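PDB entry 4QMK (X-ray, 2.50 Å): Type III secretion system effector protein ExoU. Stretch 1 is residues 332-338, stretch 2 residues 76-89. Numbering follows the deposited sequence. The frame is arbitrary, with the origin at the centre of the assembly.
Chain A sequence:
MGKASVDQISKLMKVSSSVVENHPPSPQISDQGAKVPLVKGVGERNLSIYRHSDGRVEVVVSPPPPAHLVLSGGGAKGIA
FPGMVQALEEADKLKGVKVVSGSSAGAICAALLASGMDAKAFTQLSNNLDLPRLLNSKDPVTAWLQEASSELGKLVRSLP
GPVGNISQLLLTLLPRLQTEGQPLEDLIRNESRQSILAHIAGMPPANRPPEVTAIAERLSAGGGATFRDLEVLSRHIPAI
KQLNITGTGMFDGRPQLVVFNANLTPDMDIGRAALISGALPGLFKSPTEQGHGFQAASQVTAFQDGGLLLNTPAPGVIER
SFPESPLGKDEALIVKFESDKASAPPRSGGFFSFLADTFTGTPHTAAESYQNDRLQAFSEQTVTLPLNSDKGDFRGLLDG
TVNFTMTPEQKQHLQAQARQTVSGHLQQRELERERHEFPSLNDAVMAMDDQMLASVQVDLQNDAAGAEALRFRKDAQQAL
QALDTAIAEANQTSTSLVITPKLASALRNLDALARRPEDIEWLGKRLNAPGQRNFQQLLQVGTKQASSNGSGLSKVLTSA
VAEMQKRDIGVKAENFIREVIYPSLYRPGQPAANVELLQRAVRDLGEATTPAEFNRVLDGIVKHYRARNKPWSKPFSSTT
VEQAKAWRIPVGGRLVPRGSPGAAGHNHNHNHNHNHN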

# COMPACT_ATOMS: atom_id res chain seq x y z
N ALA A 332 25.50 19.34 -1.96
CA ALA A 332 25.07 18.77 -0.73
C ALA A 332 25.83 19.43 0.43
O ALA A 332 26.87 20.08 0.21
CB ALA A 332 25.35 17.29 -0.74
N LEU A 333 25.31 19.27 1.64
CA LEU A 333 26.07 19.59 2.82
C LEU A 333 25.98 18.29 3.60
O LEU A 333 24.88 17.84 3.97
CB LEU A 333 25.44 20.74 3.61
CG LEU A 333 26.16 21.08 4.91
CD1 LEU A 333 27.59 21.48 4.68
CD2 LEU A 333 25.44 22.26 5.52
N ILE A 334 27.12 17.65 3.83
CA ILE A 334 27.13 16.36 4.47
C ILE A 334 27.73 16.60 5.78
O ILE A 334 28.85 17.09 5.85
CB ILE A 334 27.98 15.36 3.64
CG1 ILE A 334 27.34 15.19 2.26
CG2 ILE A 334 28.08 14.03 4.37
CD1 ILE A 334 28.23 14.56 1.18
N VAL A 335 27.06 16.25 6.84
CA VAL A 335 27.56 16.66 8.20
C VAL A 335 28.05 15.49 8.97
O VAL A 335 27.26 14.62 9.27
CB VAL A 335 26.45 17.33 9.00
CG1 VAL A 335 26.98 17.82 10.33
CG2 VAL A 335 25.89 18.50 8.21
N LYS A 336 29.36 15.45 9.20
CA LYS A 336 30.01 14.39 9.97
C LYS A 336 30.65 14.92 11.24
O LYS A 336 30.82 16.11 11.43
CB LYS A 336 31.12 13.74 9.16
CG LYS A 336 30.58 12.80 8.13
CD LYS A 336 31.65 12.20 7.24
CE LYS A 336 30.93 11.35 6.16
NZ LYS A 336 31.82 10.58 5.24
N PHE A 337 31.08 14.00 12.09
CA PHE A 337 31.77 14.38 13.31
C PHE A 337 33.27 14.01 13.28
O PHE A 337 33.67 13.04 12.63
CB PHE A 337 31.04 13.76 14.47
CG PHE A 337 29.65 14.23 14.60
CD1 PHE A 337 28.65 13.63 13.90
CD2 PHE A 337 29.34 15.31 15.41
CE1 PHE A 337 27.35 14.09 14.02
CE2 PHE A 337 28.08 15.78 15.52
CZ PHE A 337 27.07 15.17 14.84
N GLU A 338 34.06 14.80 14.01
CA GLU A 338 35.56 14.67 14.11
C GLU A 338 36.19 13.27 14.27
O GLU A 338 35.70 12.46 15.03
CB GLU A 338 36.04 15.57 15.26
CG GLU A 338 37.56 15.63 15.40
CD GLU A 338 38.03 16.63 16.46
OE1 GLU A 338 39.22 16.58 16.82
OE2 GLU A 338 37.22 17.44 16.94
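Stretch 2 76-89: AKGIAFPGMVQALE

Stretch 1 is a β-strand from Ala 332 to Phe 337. Stretch 2 begins as a 3-10 segment, Ala 76 to Ala 80, and goes on as an α-helix that runs past Glu 89. The helix packs along the strand, roughly antiparallel to it. The two N-to-C directions differ by 153°, and the axes come within 10.9 Å. No hydrogen bond joins the stretches; most of the contact is apolar side-chain packing.

Alternate strand residues, Leu 333, Val 335 and Phe 337, point toward stretch 2, as expected for an extended chain. Leu 333 meets the helix at Leu 88, with CD2 of Leu 333 3.9 Å from CD2 of Leu 88. Ile 334 makes no contact. Val 335 meets Met 84, one helical turn before Leu 88. CG2 of Val 335 is 4.1 Å from CG of Met 84, and CG1 of Val 335 is 3.8 Å from CE1 of Phe 81, at the edge of the Phe 81 ring. Lys 336 points away.

Phe 337 has the largest covered area. Lys 77 lies over one face of its ring, with CD of Lys 77 3.7 Å from the centroid of the Phe 337 ring in a CH-pi contact. CE2 of Phe 337 is 3.2 Å from O of Lys 77 and 4.1 Å from CB of Ala 80, which sits at the ring edge. CZ of Phe 337 approaches CE1 of Phe 81 at 3.5 Å, the ring planes inclined at 58°.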

# COMPACT_ATOMS: atom_id res chain seq x y z
N ALA A 76 24.35 11.23 21.28
CA ALA A 76 24.95 12.26 22.10
C ALA A 76 25.62 13.35 21.25
O ALA A 76 25.44 14.55 21.50
CB ALA A 76 25.94 11.63 23.06
N LYS A 77 26.39 12.94 20.23
CA LYS A 77 27.07 13.93 19.38
C LYS A 77 26.06 14.81 18.60
O LYS A 77 26.36 15.92 18.21
CB LYS A 77 28.10 13.29 18.45
CG LYS A 77 27.73 11.94 17.83
CD LYS A 77 28.72 11.62 16.70
CE LYS A 77 28.76 10.17 16.24
NZ LYS A 77 27.63 9.78 15.35
N GLY A 78 24.84 14.33 18.45
CA GLY A 78 23.82 15.11 17.82
C GLY A 78 23.57 16.44 18.50
O GLY A 78 22.89 17.29 17.95
N ILE A 79 24.12 16.64 19.69
CA ILE A 79 23.86 17.83 20.43
C ILE A 79 24.54 18.96 19.74
O ILE A 79 24.19 20.09 19.98
CB ILE A 79 24.29 17.70 21.95
CG1 ILE A 79 24.01 18.98 22.74
CG2 ILE A 79 25.77 17.39 22.11
CD1 ILE A 79 22.53 19.31 22.75
N ALA A 80 25.46 18.69 18.84
CA ALA A 80 26.10 19.78 18.05
C ALA A 80 25.23 20.30 16.90
O ALA A 80 25.44 21.40 16.40
CB ALA A 80 27.43 19.30 17.49
N PHE A 81 24.27 19.53 16.44
CA PHE A 81 23.55 19.91 15.23
C PHE A 81 22.89 21.29 15.27
O PHE A 81 22.76 21.95 14.24
CB PHE A 81 22.49 18.85 14.86
CG PHE A 81 23.03 17.58 14.30
CD1 PHE A 81 24.03 17.60 13.35
CD2 PHE A 81 22.45 16.35 14.62
CE1 PHE A 81 24.51 16.41 12.78
CE2 PHE A 81 22.89 15.18 14.03
CZ PHE A 81 23.92 15.21 13.12
N PRO A 82 22.41 21.71 16.45
CA PRO A 82 21.74 23.00 16.47
C PRO A 82 22.57 24.14 15.90
O PRO A 82 22.04 24.98 15.17
CB PRO A 82 21.44 23.21 17.95
CG PRO A 82 21.14 21.83 18.41
CD PRO A 82 22.17 20.97 17.70
N GLY A 83 23.87 24.15 16.18
CA GLY A 83 24.72 25.19 15.58
C GLY A 83 24.77 25.09 14.03
O GLY A 83 24.83 26.11 13.30
N MET A 84 24.74 23.87 13.53
CA MET A 84 24.74 23.68 12.10
C MET A 84 23.47 24.33 11.50
O MET A 84 23.53 25.00 10.45
CB MET A 84 24.88 22.19 11.80
CG MET A 84 24.83 21.82 10.35
SD MET A 84 23.16 21.52 9.81
CE MET A 84 22.83 20.09 10.84
N VAL A 85 22.34 24.17 12.16
CA VAL A 85 21.11 24.78 11.66
C VAL A 85 21.11 26.33 11.82
O VAL A 85 20.53 27.05 10.98
CB VAL A 85 19.90 24.24 12.39
CG1 VAL A 85 18.62 24.88 11.85
CG2 VAL A 85 19.88 22.73 12.28
N GLN A 86 21.71 26.82 12.91
CA GLN A 86 21.84 28.23 13.09
C GLN A 86 22.60 28.81 11.91
O GLN A 86 22.14 29.75 11.26
CB GLN A 86 22.53 28.55 14.42
CG GLN A 86 21.72 28.18 15.63
CD GLN A 86 22.58 27.87 16.84
OE1 GLN A 86 23.70 28.39 16.98
NE2 GLN A 86 22.05 27.07 17.77
N ALA A 87 23.75 28.22 11.62
CA ALA A 87 24.60 28.63 10.47
C ALA A 87 23.85 28.62 9.16
O ALA A 87 24.00 29.53 8.38
CB ALA A 87 25.81 27.73 10.35
N LEU A 88 23.04 27.60 8.90
CA LEU A 88 22.28 27.59 7.63
C LEU A 88 21.27 28.72 7.51
O LEU A 88 21.19 29.40 6.48
CB LEU A 88 21.57 26.26 7.41
CG LEU A 88 22.49 25.12 7.01
CD1 LEU A 88 21.73 23.82 7.12
CD2 LEU A 88 23.02 25.32 5.61
N GLU A 89 20.52 28.96 8.58
CA GLU A 89 19.44 29.93 8.59
C GLU A 89 20.00 31.34 8.55
O GLU A 89 19.60 32.16 7.72
CB GLU A 89 18.59 29.72 9.83
CG GLU A 89 17.13 30.11 9.69
CD GLU A 89 16.38 29.90 10.99
OE1 GLU A 89 16.67 30.63 11.98
OE2 GLU A 89 15.50 29.02 11.03